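Local coordinates for protein cell division GTPase FtsZ, diverged (Clostridium botulinum C, PDB 3V3T) that belongs to the tubulin/FtsZ family as a diverged cell division GTPase homologue, with a GTPase domain and a TubZ-like C-terminal domain, at residues Ala10-Gly15 with Leu33-Ser38; Ala96-Gly101 with Phe123-Val128. The protein carries 1 engineered substitution. All blocks are in the same frame, centred on the assembly; numbering follows the deposited sequence.

Contact 1. Residues Ala10-Gly15 with Leu33-Ser38; sequences APIGQG and LFINTS
Ile-12 and Ile-35 are bridged backbone to backbone where 10-15 and 33-38 run the same way, with their directions 35° apart. Ile-35 grips the other segment with both of its polar backbone atoms. Ile-35 N donates to Pro-11 O and Ile-35 O accepts from Gly-13 N, both at 3.0 Å. Ile-35 O additionally receives a CA-H...O contact from Ile-12 CA at 3.3 Å. A water within hydrogen-bonding distance of Gly-13 O and Ile-35 O can donate to either.

Pro-11 CG comes 3.4 Å from Phe-34 CD1, and the two side chains cross obliquely. Val-20 of helix 14-26 touches both. The isoleucine side chains run alongside each other, with Ile-12 CG1 4.0 Å from Ile-35 CB. Ile-35 CD1 reaches Ala-10 CB. Asn-36 CG, anti to the backbone N (chi1 -150°), sits near Gly-13 CA, and ND2 comes 3.4 Å from Gly-13 C. Asn-36 OD1 accepts from Ser-38 N at 3.0 Å, an Asx turn with the donor above the carbonyl plane. Gln-14 NE2 is hydrogen-bonded to Asp-41 OD1, and Asn-36 ND2 only weakly to Asp-41 OD2.

Gly-13 is the N-cap of helix 14-26. Strand, glycine-rich turn, helix and parallel strand make the first beta-alpha-beta unit of the Rossmann-like tubulin/FtsZ GTPase domain.

Contact 2. Residues Ala96-Gly101 with Phe123-Val128; sequences ATMAGG and FGFVGV
Ala-96 and Gly-127 form a parallel bridge, as do Thr-97 and Val-128. Three backbone hydrogen bonds hold the strands. Ala-96 N donates to Val-126 O at 2.9 Å. Val-128 N donates to Ala-96 O, and Met-98 N to Val-128 O, which carries the pairing one residue past the end of strand 91-97. Gly-127 CA adds a CA-H...O contact to Ala-96 O at 3.3 Å.

A water extends the polar contact. It donates to Val-128 O at 2.6 Å and accepts from Ala-99 N. Val-128 O is therefore held by both Met-98 N and the water.

The apolar contacts centre on Phe-125. The Phe-125 ring edge meets Ala-96 CB at CE1 (4.2 Å) and, at CZ (4.1 Å), Met-98 CG, which stands anti to its own carbonyl carbon (chi1 -61°). Met-98 SD lies 5.4 Å from the ring centroid, 79° off the normal, an edge-on Met-aromatic contact. Met-98 SD also packs 3.9 Å from Gly-127 CA, which has no side chain there. Helix 136-152 also packs on Met-98 and Phe-125.

Thr-97 to Gly-100 is a type I turn, and Gly-100 N-caps helix 101-117. Strand 91-97, that helix and strand 122-129 form a beta-alpha-beta crossover in the Rossmann-like GTPase domain. The turn and helix start are consistent with the glycine-rich signature loop of tubulin and FtsZ.

Contacts 1 and 2 belong to one sheet, their centres about 10 Å apart. Strands 7-11 and 91-97 are neighbours in it, with 31-36, 7-11, 91-97 and 122-129 following one another across the sheet. Backbone bonds from Ala-10 and Ile-12 to Val-95 join the two pairs. The contacts also touch directly. Gly-15 CA packs 3.0 Å from Thr-97 OG1, and Ile-12 O lies 4.0 Å from Ala-96 CB. Both segments of contact 1 precede those of contact 2 in the chain. The glycine-bearing turns at 12-15 and 97-101 thus sit side by side, each leading into a helix. In tubulin and FtsZ relatives the corresponding loops border the active site, and probably do so here.

Contact 1. Residues Ala10-Gly15 with Leu33-Ser38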
ATOM      1  N   ALA A  10      -6.601  -8.235   1.310  1.00 28.29           N
ATOM      2  CA  ALA A  10      -7.322  -8.827   0.206  1.00 32.17           C
ATOM      3  C   ALA A  10      -6.595  -8.512  -1.087  1.00 25.78           C
ATOM      4  O   ALA A  10      -6.980  -7.601  -1.820  1.00 30.95           O
ATOM      5  CB  ALA A  10      -8.742  -8.306   0.164  1.00 34.41           C
ATOM      6  N   PRO A  11      -5.516  -9.254  -1.363  1.00 26.29           N
ATOM      7  CA  PRO A  11      -4.851  -9.109  -2.662  1.00 25.39           C
ATOM      8  C   PRO A  11      -5.789  -9.605  -3.752  1.00 31.61           C
ATOM      9  O   PRO A  11      -6.510 -10.590  -3.552  1.00 32.53           O
ATOM     10  CB  PRO A  11      -3.632 -10.017  -2.541  1.00 21.85           C
ATOM     11  CG  PRO A  11      -4.018 -11.022  -1.504  1.00 24.66           C
ATOM     12  CD  PRO A  11      -4.938 -10.333  -0.545  1.00 26.49           C
ATOM     13  N   ILE A  12      -5.796  -8.906  -4.881  1.00 29.40           N
ATOM     14  CA  ILE A  12      -6.669  -9.245  -5.990  1.00 28.71           C
ATOM     15  C   ILE A  12      -5.837  -9.278  -7.259  1.00 32.59           C
ATOM     16  O   ILE A  12      -5.264  -8.259  -7.667  1.00 29.07           O
ATOM     17  CB  ILE A  12      -7.822  -8.215  -6.138  1.00 40.28           C
ATOM     18  CG1 ILE A  12      -8.760  -8.302  -4.925  1.00 31.21           C
ATOM     19  CG2 ILE A  12      -8.583  -8.429  -7.455  1.00 33.73           C
ATOM     20  CD1 ILE A  12      -9.918  -7.368  -4.976  1.00 24.03           C
ATOM     21  N   GLY A  13      -5.763 -10.453  -7.878  1.00 34.98           N
ATOM     22  CA  GLY A  13      -4.937 -10.635  -9.060  1.00 32.06           C
ATOM     23  C   GLY A  13      -3.536 -11.136  -8.740  1.00 31.87           C
ATOM     24  O   GLY A  13      -3.168 -11.308  -7.574  1.00 29.84           O
ATOM     25  N   GLN A  14      -2.742 -11.353  -9.780  1.00 35.81           N
ATOM     26  CA  GLN A  14      -1.435 -11.979  -9.625  1.00 36.32           C
ATOM     27  C   GLN A  14      -0.450 -11.107  -8.819  1.00 31.46           C
ATOM     28  O   GLN A  14       0.088 -11.546  -7.800  1.00 32.09           O
ATOM     29  CB  GLN A  14      -0.861 -12.304 -11.001  1.00 33.63           C
ATOM     30  CG  GLN A  14       0.320 -13.250 -10.971  1.00 39.78           C
ATOM     31  CD  GLN A  14       0.919 -13.448 -12.356  1.00 47.58           C
ATOM     32  OE1 GLN A  14       1.535 -12.541 -12.922  1.00 47.58           O
ATOM     33  NE2 GLN A  14       0.731 -14.636 -12.909  1.00 47.38           N
ATOM     34  N   GLY A  15      -0.224  -9.877  -9.279  1.00 29.14           N
ATOM     35  CA  GLY A  15       0.746  -8.988  -8.658  1.00 29.79           C
ATOM     36  C   GLY A  15       0.474  -8.735  -7.184  1.00 29.20           C
ATOM     37  O   GLY A  15       1.365  -8.870  -6.348  1.00 33.88           O
ATOM     38  N   LEU A  33      -6.899 -13.065   2.485  1.00 35.91           N
ATOM     39  CA  LEU A  33      -7.751 -13.839   1.598  1.00 37.23           C
ATOM     40  C   LEU A  33      -7.308 -13.509   0.185  1.00 38.72           C
ATOM     41  O   LEU A  33      -7.546 -12.403  -0.308  1.00 38.21           O
ATOM     42  CB  LEU A  33      -9.215 -13.441   1.774  1.00 35.92           C
ATOM     43  CG  LEU A  33     -10.173 -14.161   0.817  1.00 46.02           C
ATOM     44  CD1 LEU A  33     -10.263 -15.645   1.153  1.00 41.38           C
ATOM     45  CD2 LEU A  33     -11.561 -13.541   0.856  1.00 50.59           C
ATOM     46  N   PHE A  34      -6.628 -14.442  -0.468  1.00 39.64           N
ATOM     47  CA  PHE A  34      -6.151 -14.161  -1.818  1.00 35.70           C
ATOM     48  C   PHE A  34      -7.271 -14.378  -2.821  1.00 40.09           C
ATOM     49  O   PHE A  34      -7.894 -15.435  -2.853  1.00 45.67           O
ATOM     50  CB  PHE A  34      -4.965 -15.032  -2.165  1.00 30.43           C
ATOM     51  CG  PHE A  34      -3.753 -14.791  -1.303  1.00 36.71           C
ATOM     52  CD1 PHE A  34      -2.631 -14.163  -1.823  1.00 33.72           C
ATOM     53  CD2 PHE A  34      -3.719 -15.234   0.003  1.00 31.05           C
ATOM     54  CE1 PHE A  34      -1.509 -13.974  -1.045  1.00 33.20           C
ATOM     55  CE2 PHE A  34      -2.607 -15.050   0.784  1.00 36.18           C
ATOM     56  CZ  PHE A  34      -1.497 -14.412   0.263  1.00 31.61           C
ATOM     57  N   ILE A  35      -7.520 -13.368  -3.638  1.00 35.48           N
ATOM     58  CA  ILE A  35      -8.629 -13.406  -4.571  1.00 33.71           C
ATOM     59  C   ILE A  35      -8.082 -13.326  -5.978  1.00 42.84           C
ATOM     60  O   ILE A  35      -7.206 -12.501  -6.263  1.00 42.43           O
ATOM     61  CB  ILE A  35      -9.567 -12.211  -4.321  1.00 35.06           C
ATOM     62  CG1 ILE A  35     -10.252 -12.361  -2.959  1.00 35.77           C
ATOM     63  CG2 ILE A  35     -10.585 -12.076  -5.435  1.00 30.87           C
ATOM     64  CD1 ILE A  35     -10.487 -11.029  -2.232  1.00 39.30           C
ATOM     65  N   ASN A  36      -8.588 -14.180  -6.866  1.00 40.83           N
ATOM     66  CA  ASN A  36      -8.065 -14.222  -8.227  1.00 40.98           C
ATOM     67  C   ASN A  36      -8.988 -14.946  -9.216  1.00 48.08           C
ATOM     68  O   ASN A  36      -9.723 -15.859  -8.844  1.00 48.86           O
ATOM     69  CB  ASN A  36      -6.681 -14.888  -8.218  1.00 42.26           C
ATOM     70  CG  ASN A  36      -5.764 -14.380  -9.329  1.00 44.21           C
ATOM     71  OD1 ASN A  36      -6.214 -13.986 -10.406  1.00 42.74           O
ATOM     72  ND2 ASN A  36      -4.463 -14.392  -9.061  1.00 44.58           N
ATOM     73  N   THR A  37      -8.937 -14.524 -10.476  1.00 52.28           N
ATOM     74  CA  THR A  37      -9.576 -15.255 -11.564  1.00 56.07           C
ATOM     75  C   THR A  37      -8.752 -16.484 -11.961  1.00 55.36           C
ATOM     76  O   THR A  37      -9.290 -17.452 -12.481  1.00 49.31           O
ATOM     77  CB  THR A  37      -9.793 -14.360 -12.801  1.00 54.45           C
ATOM     78  OG1 THR A  37      -8.587 -13.641 -13.094  1.00 50.53           O
ATOM     79  CG2 THR A  37     -10.904 -13.359 -12.542  1.00 55.45           C
ATOM     80  N   SER A  38      -7.449 -16.446 -11.698  1.00 56.14           N
ATOM     81  CA  SER A  38      -6.556 -17.531 -12.106  1.00 57.04           C
ATOM     82  C   SER A  38      -6.309 -18.552 -11.001  1.00 59.90           C
ATOM     83  O   SER A  38      -5.763 -18.210  -9.947  1.00 61.66           O
ATOM     84  CB  SER A  38      -5.213 -16.962 -12.568  1.00 59.99           C
ATOM     85  OG  SER A  38      -4.191 -17.945 -12.506  1.00 59.73           O
TER
HETATM   86  O   HOH W   1      -4.410 -12.527  -5.282  1.00 30.18           O

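Contact 2. Residues Ala96-Gly101 with Phe123-Val128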
ATOM      1  N   ALA A  96      -3.317  -4.431  -5.127  1.00 24.17           N
ATOM      2  CA  ALA A  96      -3.375  -4.760  -6.545  1.00 24.25           C
ATOM      3  C   ALA A  96      -2.243  -4.146  -7.351  1.00 21.62           C
ATOM      4  O   ALA A  96      -1.803  -3.024  -7.083  1.00 27.16           O
ATOM      5  CB  ALA A  96      -4.715  -4.312  -7.124  1.00 25.60           C
ATOM      6  N   THR A  97      -1.804  -4.881  -8.361  1.00 25.76           N
ATOM      7  CA  THR A  97      -0.975  -4.330  -9.418  1.00 28.48           C
ATOM      8  C   THR A  97      -1.933  -3.617 -10.363  1.00 32.23           C
ATOM      9  O   THR A  97      -2.803  -4.242 -10.973  1.00 38.04           O
ATOM     10  CB  THR A  97      -0.198  -5.449 -10.152  1.00 31.57           C
ATOM     11  OG1 THR A  97       0.756  -6.011  -9.246  1.00 36.14           O
ATOM     12  CG2 THR A  97       0.557  -4.897 -11.336  1.00 35.35           C
ATOM     13  N   MET A  98      -1.778  -2.303 -10.469  1.00 23.73           N
ATOM     14  CA  MET A  98      -2.764  -1.478 -11.142  1.00 25.35           C
ATOM     15  C   MET A  98      -2.801  -1.688 -12.638  1.00 30.88           C
ATOM     16  O   MET A  98      -3.790  -1.346 -13.289  1.00 37.82           O
ATOM     17  CB  MET A  98      -2.552  -0.014 -10.779  1.00 24.40           C
ATOM     18  CG  MET A  98      -2.702   0.205  -9.283  1.00 29.42           C
ATOM     19  SD  MET A  98      -2.257   1.848  -8.694  1.00 26.81           S
ATOM     20  CE  MET A  98      -3.499   2.884  -9.460  1.00 26.61           C
ATOM     21  N   ALA A  99      -1.731  -2.259 -13.184  1.00 26.09           N
ATOM     22  CA  ALA A  99      -1.701  -2.573 -14.604  1.00 32.74           C
ATOM     23  C   ALA A  99      -2.389  -3.909 -14.911  1.00 34.48           C
ATOM     24  O   ALA A  99      -2.629  -4.234 -16.079  1.00 40.73           O
ATOM     25  CB  ALA A  99      -0.279  -2.580 -15.115  1.00 31.35           C
ATOM     26  N   GLY A 100      -2.713  -4.679 -13.871  1.00 36.24           N
ATOM     27  CA  GLY A 100      -3.286  -6.009 -14.067  1.00 46.04           C
ATOM     28  C   GLY A 100      -4.786  -6.002 -14.331  1.00 46.14           C
ATOM     29  O   GLY A 100      -5.521  -5.196 -13.747  1.00 46.77           O
ATOM     30  N   GLY A 101      -5.238  -6.896 -15.209  1.00 39.32           N
ATOM     31  CA  GLY A 101      -6.650  -7.038 -15.541  1.00 35.39           C
ATOM     32  C   GLY A 101      -7.576  -7.132 -14.331  1.00 41.92           C
ATOM     33  O   GLY A 101      -8.434  -6.271 -14.125  1.00 40.81           O
ATOM     34  N   PHE A 123     -10.539   0.994   5.691  1.00 26.87           N
ATOM     35  CA  PHE A 123     -10.090   0.390   4.441  1.00 24.53           C
ATOM     36  C   PHE A 123      -8.861   1.064   3.886  1.00 29.14           C
ATOM     37  O   PHE A 123      -8.718   2.287   3.949  1.00 26.94           O
ATOM     38  CB  PHE A 123     -11.200   0.367   3.387  1.00 30.88           C
ATOM     39  CG  PHE A 123     -12.334  -0.540   3.743  1.00 36.68           C
ATOM     40  CD1 PHE A 123     -12.297  -1.878   3.409  1.00 36.31           C
ATOM     41  CD2 PHE A 123     -13.419  -0.064   4.447  1.00 35.26           C
ATOM     42  CE1 PHE A 123     -13.332  -2.716   3.755  1.00 34.75           C
ATOM     43  CE2 PHE A 123     -14.454  -0.900   4.793  1.00 33.67           C
ATOM     44  CZ  PHE A 123     -14.407  -2.230   4.443  1.00 35.62           C
ATOM     45  N   GLY A 124      -7.974   0.246   3.336  1.00 27.88           N
ATOM     46  CA  GLY A 124      -6.785   0.755   2.697  1.00 20.73           C
ATOM     47  C   GLY A 124      -6.551   0.072   1.367  1.00 23.19           C
ATOM     48  O   GLY A 124      -7.181  -0.934   1.025  1.00 24.23           O
ATOM     49  N   PHE A 125      -5.621   0.636   0.616  1.00 20.83           N
ATOM     50  CA  PHE A 125      -5.324   0.176  -0.721  1.00 20.33           C
ATOM     51  C   PHE A 125      -3.828   0.276  -0.951  1.00 24.25           C
ATOM     52  O   PHE A 125      -3.237   1.351  -0.784  1.00 21.74           O
ATOM     53  CB  PHE A 125      -6.039   1.052  -1.744  1.00 20.14           C
ATOM     54  CG  PHE A 125      -5.661   0.739  -3.178  1.00 25.72           C
ATOM     55  CD1 PHE A 125      -5.930  -0.510  -3.719  1.00 24.28           C
ATOM     56  CD2 PHE A 125      -5.060   1.698  -3.979  1.00 23.26           C
ATOM     57  CE1 PHE A 125      -5.590  -0.813  -5.025  1.00 24.44           C
ATOM     58  CE2 PHE A 125      -4.720   1.416  -5.290  1.00 24.62           C
ATOM     59  CZ  PHE A 125      -4.981   0.158  -5.821  1.00 25.07           C
ATOM     60  N   VAL A 126      -3.213  -0.852  -1.304  1.00 25.44           N
ATOM     61  CA  VAL A 126      -1.838  -0.847  -1.772  1.00 21.73           C
ATOM     62  C   VAL A 126      -1.888  -1.042  -3.279  1.00 23.50           C
ATOM     63  O   VAL A 126      -2.283  -2.097  -3.752  1.00 23.99           O
ATOM     64  CB  VAL A 126      -1.037  -1.989  -1.150  1.00 27.37           C
ATOM     65  CG1 VAL A 126       0.414  -1.965  -1.643  1.00 26.02           C
ATOM     66  CG2 VAL A 126      -1.096  -1.908   0.360  1.00 18.35           C
ATOM     67  N   GLY A 127      -1.509  -0.019  -4.038  1.00 26.30           N
ATOM     68  CA  GLY A 127      -1.429  -0.156  -5.482  1.00 21.67           C
ATOM     69  C   GLY A 127      -0.020   0.036  -6.043  1.00 27.38           C
ATOM     70  O   GLY A 127       0.733   0.916  -5.602  1.00 20.60           O
ATOM     71  N   VAL A 128       0.332  -0.782  -7.032  1.00 20.31           N
ATOM     72  CA  VAL A 128       1.599  -0.640  -7.721  1.00 25.39           C
ATOM     73  C   VAL A 128       1.414  -0.022  -9.103  1.00 26.40           C
ATOM     74  O   VAL A 128       0.700  -0.564  -9.941  1.00 25.68           O
ATOM     75  CB  VAL A 128       2.316  -2.000  -7.875  1.00 30.22           C
ATOM     76  CG1 VAL A 128       3.726  -1.788  -8.428  1.00 21.64           C
ATOM     77  CG2 VAL A 128       2.386  -2.726  -6.532  1.00 28.07           C
TER
HETATM   78  O   HOH W   2       1.118  -1.825 -12.163  1.00 39.48           O